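Local atomic coordinates of GTP cyclohydrolase 1 type 2 homolog (Escherichia coli, Escherichia coli O157:H7, PDB entry 1NMO), a protein that binds a pair of iron ions within a ring-shaped homohexamer and may take part in degrading radiation-damaged nucleotides. Residues A113-I118 with A148-K153; A189-E194 with H209-G214. All blocks are in the same frame, centred on the assembly; numbering follows the deposited sequence.

Contact 1 of 2, residues A113-I118 with A148-K153; sequences AALLGI and ARLGRK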
ATOM      1  N   ALA A 113     -22.579   2.071 -28.073  1.00 13.63           N
ATOM      2  CA  ALA A 113     -22.450   3.258 -28.956  1.00 15.02           C
ATOM      3  C   ALA A 113     -23.019   4.511 -28.311  1.00 15.51           C
ATOM      4  O   ALA A 113     -22.385   5.601 -28.306  1.00 18.52           O
ATOM      5  CB  ALA A 113     -23.160   3.018 -30.250  1.00 14.31           C
ATOM      6  N   ALA A 114     -24.204   4.384 -27.736  1.00 14.69           N
ATOM      7  CA  ALA A 114     -24.897   5.552 -27.139  1.00 14.09           C
ATOM      8  C   ALA A 114     -24.097   6.029 -25.962  1.00 14.73           C
ATOM      9  O   ALA A 114     -23.829   7.238 -25.802  1.00 14.57           O
ATOM     10  CB  ALA A 114     -26.316   5.153 -26.675  1.00  9.73           C
ATOM     11  N   LEU A 115     -23.711   5.082 -25.102  1.00 14.75           N
ATOM     12  CA  LEU A 115     -22.936   5.498 -23.931  1.00 14.12           C
ATOM     13  C   LEU A 115     -21.627   6.240 -24.288  1.00 13.86           C
ATOM     14  O   LEU A 115     -21.180   7.103 -23.531  1.00 13.99           O
ATOM     15  CB  LEU A 115     -22.592   4.277 -23.088  1.00 13.58           C
ATOM     16  CG  LEU A 115     -21.948   4.651 -21.755  1.00 14.25           C
ATOM     17  CD1 LEU A 115     -22.794   5.661 -21.005  1.00 13.63           C
ATOM     18  CD2 LEU A 115     -21.841   3.387 -20.880  1.00 14.98           C
ATOM     19  N   LEU A 116     -20.977   5.871 -25.398  1.00 13.16           N
ATOM     20  CA  LEU A 116     -19.709   6.487 -25.721  1.00 13.37           C
ATOM     21  C   LEU A 116     -19.865   7.562 -26.726  1.00 14.50           C
ATOM     22  O   LEU A 116     -18.881   8.147 -27.194  1.00 16.88           O
ATOM     23  CB  LEU A 116     -18.702   5.478 -26.207  1.00 11.45           C
ATOM     24  CG  LEU A 116     -18.502   4.275 -25.276  1.00 12.72           C
ATOM     25  CD1 LEU A 116     -17.687   3.282 -26.035  1.00 12.01           C
ATOM     26  CD2 LEU A 116     -17.810   4.669 -24.006  1.00 10.53           C
ATOM     27  N   GLY A 117     -21.101   7.867 -27.069  1.00 15.94           N
ATOM     28  CA  GLY A 117     -21.289   8.973 -27.999  1.00 15.68           C
ATOM     29  C   GLY A 117     -20.835   8.675 -29.387  1.00 14.05           C
ATOM     30  O   GLY A 117     -20.216   9.494 -30.038  1.00 17.10           O
ATOM     31  N   ILE A 118     -21.147   7.495 -29.871  1.00 14.96           N
ATOM     32  CA  ILE A 118     -20.755   7.136 -31.234  1.00 15.40           C
ATOM     33  C   ILE A 118     -21.981   7.000 -32.102  1.00 16.20           C
ATOM     34  O   ILE A 118     -22.950   6.322 -31.775  1.00 18.42           O
ATOM     35  CB  ILE A 118     -20.026   5.775 -31.284  1.00 15.70           C
ATOM     36  CG1 ILE A 118     -18.845   5.782 -30.267  1.00 15.12           C
ATOM     37  CG2 ILE A 118     -19.532   5.466 -32.766  1.00 13.17           C
ATOM     38  CD1 ILE A 118     -17.988   4.434 -30.323  1.00 13.98           C
ATOM     39  N   ALA A 148     -14.254   6.883 -17.869  1.00 16.55           N
ATOM     40  CA  ALA A 148     -15.199   7.725 -17.094  1.00 15.17           C
ATOM     41  C   ALA A 148     -16.620   7.227 -17.404  1.00 15.40           C
ATOM     42  O   ALA A 148     -17.477   7.203 -16.540  1.00 16.36           O
ATOM     43  CB  ALA A 148     -15.052   9.181 -17.527  1.00 12.46           C
ATOM     44  N   ARG A 149     -16.875   6.843 -18.656  1.00 15.87           N
ATOM     45  CA  ARG A 149     -18.201   6.347 -19.070  1.00 15.26           C
ATOM     46  C   ARG A 149     -18.555   4.994 -18.489  1.00 15.74           C
ATOM     47  O   ARG A 149     -19.693   4.790 -18.028  1.00 16.28           O
ATOM     48  CB  ARG A 149     -18.263   6.259 -20.612  1.00 16.45           C
ATOM     49  CG  ARG A 149     -18.134   7.618 -21.323  1.00 19.12           C
ATOM     50  CD  ARG A 149     -18.888   8.718 -20.556  1.00 22.91           C
ATOM     51  NE  ARG A 149     -20.251   8.907 -21.006  1.00 25.01           N
ATOM     52  CZ  ARG A 149     -21.317   8.962 -20.205  1.00 29.71           C
ATOM     53  NH1 ARG A 149     -21.164   8.826 -18.867  1.00 30.46           N
ATOM     54  NH2 ARG A 149     -22.553   9.184 -20.735  1.00 30.43           N
ATOM     55  N   LEU A 150     -17.588   4.061 -18.502  1.00 15.64           N
ATOM     56  CA  LEU A 150     -17.802   2.702 -17.988  1.00 15.24           C
ATOM     57  C   LEU A 150     -17.377   2.508 -16.552  1.00 15.00           C
ATOM     58  O   LEU A 150     -17.708   1.509 -16.009  1.00 15.60           O
ATOM     59  CB  LEU A 150     -17.076   1.647 -18.865  1.00 14.32           C
ATOM     60  CG  LEU A 150     -17.345   1.707 -20.383  1.00 14.82           C
ATOM     61  CD1 LEU A 150     -16.971   0.385 -20.993  1.00 16.09           C
ATOM     62  CD2 LEU A 150     -18.797   2.011 -20.733  1.00 15.99           C
ATOM     63  N   GLY A 151     -16.627   3.417 -15.931  1.00 16.26           N
ATOM     64  CA  GLY A 151     -16.243   3.218 -14.526  1.00 15.95           C
ATOM     65  C   GLY A 151     -15.143   2.174 -14.352  1.00 17.04           C
ATOM     66  O   GLY A 151     -14.957   1.540 -13.246  1.00 16.46           O
ATOM     67  N   ARG A 152     -14.356   2.030 -15.408  1.00 15.16           N
ATOM     68  CA  ARG A 152     -13.287   1.017 -15.419  1.00 16.02           C
ATOM     69  C   ARG A 152     -12.208   1.438 -16.379  1.00 16.09           C
ATOM     70  O   ARG A 152     -12.512   1.842 -17.469  1.00 16.35           O
ATOM     71  CB  ARG A 152     -13.852  -0.362 -15.903  1.00 13.99           C
ATOM     72  CG  ARG A 152     -12.761  -1.507 -16.122  1.00 13.06           C
ATOM     73  CD  ARG A 152     -13.398  -2.808 -16.591  1.00 13.91           C
ATOM     74  NE  ARG A 152     -12.507  -3.966 -16.564  1.00 15.86           N
ATOM     75  CZ  ARG A 152     -11.695  -4.324 -17.557  1.00 16.06           C
ATOM     76  NH1 ARG A 152     -11.661  -3.612 -18.666  1.00 14.44           N
ATOM     77  NH2 ARG A 152     -10.913  -5.416 -17.437  1.00 15.65           N
ATOM     78  N   LYS A 153     -10.935   1.332 -15.991  1.00 18.72           N
ATOM     79  CA  LYS A 153      -9.812   1.719 -16.897  1.00 18.63           C
ATOM     80  C   LYS A 153      -9.602   0.704 -18.018  1.00 19.21           C
ATOM     81  O   LYS A 153      -9.298  -0.471 -17.771  1.00 20.59           O
ATOM     82  CB  LYS A 153      -8.503   1.838 -16.086  1.00 18.87           C
ATOM     83  CG  LYS A 153      -7.274   2.400 -16.882  1.00 20.15           C
ATOM     84  CD  LYS A 153      -6.029   2.490 -15.988  1.00 20.85           C
ATOM     85  CE  LYS A 153      -4.827   3.152 -16.674  1.00 21.98           C
ATOM     86  NZ  LYS A 153      -4.401   2.318 -17.880  1.00 25.90           N
TER
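R149 and L115 meet through the flat guanidinium of the arginine, which has the methyl CD1 of L115 over one face. The methyl sits off-centre, toward the rim, with L115 CD1 3.5 Å from R149 NH2. R149 NE lies 3.2 Å from L115 O, a weak hydrogen bond because the N-H is bent away from the oxygen, at 124°. Bends at chi2 and chi3 set CD and NE so that NE comes up to L115 O. A long, flexible cationic side chain suits this exposed place, since its flat end can cover a methyl while NE faces a carbonyl in the last turn of a helix. Such a carbonyl end is partly negative, so the positive charge is probably welcome there.

Beside the arginine, leucine methyls make the contact. L115 has CG anti to its backbone N (chi1 -172°), and its other methyl, CD2, lies 3.3 Å from L150 CD2, closer than two methyls normally settle. L116 and the aliphatic part of R149 lie alongside each other, running opposite ways, with L116 CD2 3.8 Å from R149 CB, and L116 CD2 is 4.3 Å from L150 CD2. Leucine suits the place of L115 because its two methyls serve separate neighbours, CD1 the arginine and CD2 L150; L116 and L150, both buried, use one methyl, CD2, here. L116 O is held by W145 NE1, and L150 O by R220 NH2.

Each helix gives way to a glycine with positive phi, G117 and G151, a conformation that a residue without CB adopts easily. G117 closes helix 108-116 in a Schellman motif and passes the chain into strand 118-123. This is a helix-helix contact between the C-terminal ends of helices 108-116 and 139-150, which pack beside the six-stranded mixed sheet.

Contact 2 of 2, residues A189-E194 with H209-G214; sequences AFITGE and HFYAAG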
ATOM      1  N   ALA A 189     -10.156   3.016 -34.674  1.00 16.22           N
ATOM      2  CA  ALA A 189     -10.103   2.312 -33.385  1.00 15.87           C
ATOM      3  C   ALA A 189     -11.090   1.148 -33.349  1.00 15.89           C
ATOM      4  O   ALA A 189     -12.110   1.159 -34.102  1.00 16.90           O
ATOM      5  CB  ALA A 189     -10.381   3.273 -32.291  1.00 11.46           C
ATOM      6  N   PHE A 190     -10.767   0.127 -32.543  1.00 14.91           N
ATOM      7  CA  PHE A 190     -11.659  -1.070 -32.362  1.00 12.30           C
ATOM      8  C   PHE A 190     -11.745  -1.221 -30.881  1.00 13.29           C
ATOM      9  O   PHE A 190     -10.710  -1.173 -30.191  1.00 15.31           O
ATOM     10  CB  PHE A 190     -11.080  -2.363 -32.984  1.00  8.77           C
ATOM     11  CG  PHE A 190     -11.925  -3.579 -32.732  1.00  9.06           C
ATOM     12  CD1 PHE A 190     -13.216  -3.680 -33.245  1.00  9.12           C
ATOM     13  CD2 PHE A 190     -11.427  -4.660 -31.965  1.00  8.97           C
ATOM     14  CE1 PHE A 190     -14.029  -4.835 -33.025  1.00  9.25           C
ATOM     15  CE2 PHE A 190     -12.200  -5.795 -31.741  1.00  9.53           C
ATOM     16  CZ  PHE A 190     -13.532  -5.894 -32.278  1.00  9.16           C
ATOM     17  N   ILE A 191     -12.964  -1.383 -30.367  1.00 13.73           N
ATOM     18  CA  ILE A 191     -13.228  -1.493 -28.933  1.00 13.08           C
ATOM     19  C   ILE A 191     -13.924  -2.793 -28.619  1.00 13.76           C
ATOM     20  O   ILE A 191     -14.915  -3.118 -29.297  1.00 15.38           O
ATOM     21  CB  ILE A 191     -14.233  -0.391 -28.466  1.00 13.31           C
ATOM     22  CG1 ILE A 191     -13.735   0.948 -28.898  1.00 10.42           C
ATOM     23  CG2 ILE A 191     -14.419  -0.393 -26.891  1.00  8.83           C
ATOM     24  CD1 ILE A 191     -14.725   2.018 -28.621  1.00 10.03           C
ATOM     25  N   THR A 192     -13.475  -3.587 -27.646  1.00 12.56           N
ATOM     26  CA  THR A 192     -14.309  -4.779 -27.418  1.00 12.88           C
ATOM     27  C   THR A 192     -14.213  -5.003 -25.936  1.00 13.64           C
ATOM     28  O   THR A 192     -13.895  -4.064 -25.229  1.00 12.95           O
ATOM     29  CB  THR A 192     -13.826  -5.949 -28.214  1.00 13.80           C
ATOM     30  OG1 THR A 192     -14.685  -7.066 -27.939  1.00 14.99           O
ATOM     31  CG2 THR A 192     -12.393  -6.333 -27.811  1.00 13.56           C
ATOM     32  N   GLY A 193     -14.463  -6.200 -25.421  1.00 15.01           N
ATOM     33  CA  GLY A 193     -14.357  -6.326 -23.957  1.00 14.56           C
ATOM     34  C   GLY A 193     -13.052  -6.954 -23.462  1.00 14.88           C
ATOM     35  O   GLY A 193     -12.379  -6.461 -22.575  1.00 14.49           O
ATOM     36  N   GLU A 194     -12.690  -8.072 -24.060  1.00 14.95           N
ATOM     37  CA  GLU A 194     -11.502  -8.798 -23.649  1.00 15.18           C
ATOM     38  C   GLU A 194     -10.372  -8.618 -24.651  1.00 15.15           C
ATOM     39  O   GLU A 194     -10.551  -8.003 -25.716  1.00 15.18           O
ATOM     40  CB  GLU A 194     -11.841 -10.275 -23.542  1.00 12.65           C
ATOM     41  CG  GLU A 194     -13.122 -10.579 -22.901  1.00 13.56           C
ATOM     42  CD  GLU A 194     -13.159 -12.036 -22.463  1.00 15.89           C
ATOM     43  OE1 GLU A 194     -12.187 -12.734 -22.846  1.00 18.51           O
ATOM     44  OE2 GLU A 194     -14.130 -12.495 -21.747  1.00 15.38           O
ATOM     45  N   HIS A 209      -6.025   1.986 -32.918  1.00 16.49           N
ATOM     46  CA  HIS A 209      -6.089   2.086 -31.497  1.00 16.25           C
ATOM     47  C   HIS A 209      -6.953   0.926 -31.059  1.00 16.54           C
ATOM     48  O   HIS A 209      -8.042   0.743 -31.624  1.00 19.06           O
ATOM     49  CB  HIS A 209      -6.794   3.389 -31.089  1.00 15.15           C
ATOM     50  CG  HIS A 209      -5.953   4.613 -31.266  1.00 15.34           C
ATOM     51  ND1 HIS A 209      -4.907   4.922 -30.421  1.00 14.10           N
ATOM     52  CD2 HIS A 209      -5.962   5.571 -32.234  1.00 14.66           C
ATOM     53  CE1 HIS A 209      -4.290   6.015 -30.862  1.00 13.59           C
ATOM     54  NE2 HIS A 209      -4.912   6.427 -31.959  1.00 16.25           N
ATOM     55  N   PHE A 210      -6.518   0.166 -30.044  1.00 13.93           N
ATOM     56  CA  PHE A 210      -7.334  -0.948 -29.568  1.00 13.34           C
ATOM     57  C   PHE A 210      -7.614  -0.739 -28.079  1.00 12.31           C
ATOM     58  O   PHE A 210      -6.712  -0.325 -27.371  1.00 15.09           O
ATOM     59  CB  PHE A 210      -6.633  -2.318 -29.778  1.00 10.21           C
ATOM     60  CG  PHE A 210      -7.264  -3.384 -29.005  1.00  9.65           C
ATOM     61  CD1 PHE A 210      -8.518  -3.863 -29.363  1.00 11.07           C
ATOM     62  CD2 PHE A 210      -6.675  -3.851 -27.839  1.00 10.02           C
ATOM     63  CE1 PHE A 210      -9.205  -4.806 -28.580  1.00 11.31           C
ATOM     64  CE2 PHE A 210      -7.355  -4.794 -27.042  1.00 11.45           C
ATOM     65  CZ  PHE A 210      -8.626  -5.264 -27.426  1.00 12.65           C
ATOM     66  N   TYR A 211      -8.835  -1.015 -27.634  1.00 10.21           N
ATOM     67  CA  TYR A 211      -9.273  -0.856 -26.239  1.00 11.04           C
ATOM     68  C   TYR A 211      -9.943  -2.167 -25.826  1.00 11.41           C
ATOM     69  O   TYR A 211     -10.807  -2.665 -26.575  1.00  9.48           O
ATOM     70  CB  TYR A 211     -10.367   0.230 -26.090  1.00 12.49           C
ATOM     71  CG  TYR A 211      -9.898   1.554 -26.569  1.00 11.97           C
ATOM     72  CD1 TYR A 211      -9.829   1.833 -27.904  1.00 11.26           C
ATOM     73  CD2 TYR A 211      -9.351   2.460 -25.662  1.00 12.76           C
ATOM     74  CE1 TYR A 211      -9.180   3.004 -28.344  1.00 13.21           C
ATOM     75  CE2 TYR A 211      -8.738   3.615 -26.059  1.00 14.04           C
ATOM     76  CZ  TYR A 211      -8.637   3.895 -27.408  1.00 15.73           C
ATOM     77  OH  TYR A 211      -7.957   5.079 -27.784  1.00 16.06           O
ATOM     78  N   ALA A 212      -9.561  -2.723 -24.653  1.00  9.57           N
ATOM     79  CA  ALA A 212     -10.200  -3.962 -24.167  1.00  9.57           C
ATOM     80  C   ALA A 212     -10.886  -3.297 -23.006  1.00  9.91           C
ATOM     81  O   ALA A 212     -10.239  -3.032 -21.999  1.00 11.31           O
ATOM     82  CB  ALA A 212      -9.165  -4.943 -23.701  1.00  7.46           C
ATOM     83  N   ALA A 213     -12.182  -2.982 -23.133  1.00  9.54           N
ATOM     84  CA  ALA A 213     -12.837  -2.183 -22.103  1.00 10.47           C
ATOM     85  C   ALA A 213     -13.484  -2.943 -21.008  1.00 11.87           C
ATOM     86  O   ALA A 213     -14.153  -2.328 -20.164  1.00 12.93           O
ATOM     87  CB  ALA A 213     -13.828  -1.250 -22.724  1.00  9.18           C
ATOM     88  N   GLY A 214     -13.284  -4.270 -21.010  1.00 12.90           N
ATOM     89  CA  GLY A 214     -13.875  -5.115 -19.982  1.00 13.30           C
ATOM     90  C   GLY A 214     -15.052  -5.923 -20.474  1.00 12.64           C
ATOM     91  O   GLY A 214     -15.933  -5.383 -21.118  1.00 15.87           O
TER
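F190 and F210 sit on neighbouring parallel strands, their side chains side by side and pointing the same way, with F190 CD2 4.0 Å from F210 CD1. Around them the contact is tight and buried. The F210 ring receives T192 CG2 at its edge, 3.6 Å from F210 CE1, and E194 O lies near the same ring plane by CZ. T192 OG1 is anti to the backbone N (chi1 180°), bonded to C171 O, which turns the methyl CG2 to the phenylalanine; a threonine can thus serve a polar and an apolar neighbour at once. On the other face of the sheet A189 CB lies at the edge of the Y211 ring, 4.1 Å from CE1, and I191 CG1 touches Y211 CD1. Y211 packs against helix 139-150 and stacks on W156, while its OH bonds G139 O.

The backbones run 9° from parallel and are stitched in the usual staggered way. F190 N gives a 2.9 Å bond to H209 O, F190 O accepts from Y211 N, T192 N gives one to Y211 O, and T192 O takes A213 N. Beyond the strands G214 N reaches G193 O at 2.8 Å, on a lone pair of the carbonyl. Glycine suits both strand exits: a CB on G193 would run into G214 O, and G214 has a positive phi that would jam one against the preceding carbonyl.

The looser end is at E194, the one partly exposed residue, whose first side-chain bond points away from 209-214. Its OE2 bonds H215 ND1 and E197 N of a second subunit. As H215 is an iron ligand, this is consistent with the carboxylate acting as a second-shell partner that orients and may polarise the imidazole, tying the metal site to the subunit interface.

Contact 1 closes before contact 2 opens along the chain, and their centres lie 12 Å apart on the same side of the chain's centre. Both belong to the part of the fold built on the six-stranded mixed sheet: 189-192 and 209-212 are neighbouring inner strands, strand 118-123, which follows helix 108-116, forms one margin, and helix 139-150 packs on the sheet. They touch directly where L150 CD1 meets A213 CB at 3.9 Å, and R152 NH1 probably hydrogen-bonds A213 O. L150 thus faces both the other helix and the strand end. Contact 2 runs into the iron ligand H215; contact 1 lies farther from the dinuclear site, joined to it through L150 and R152 at A213.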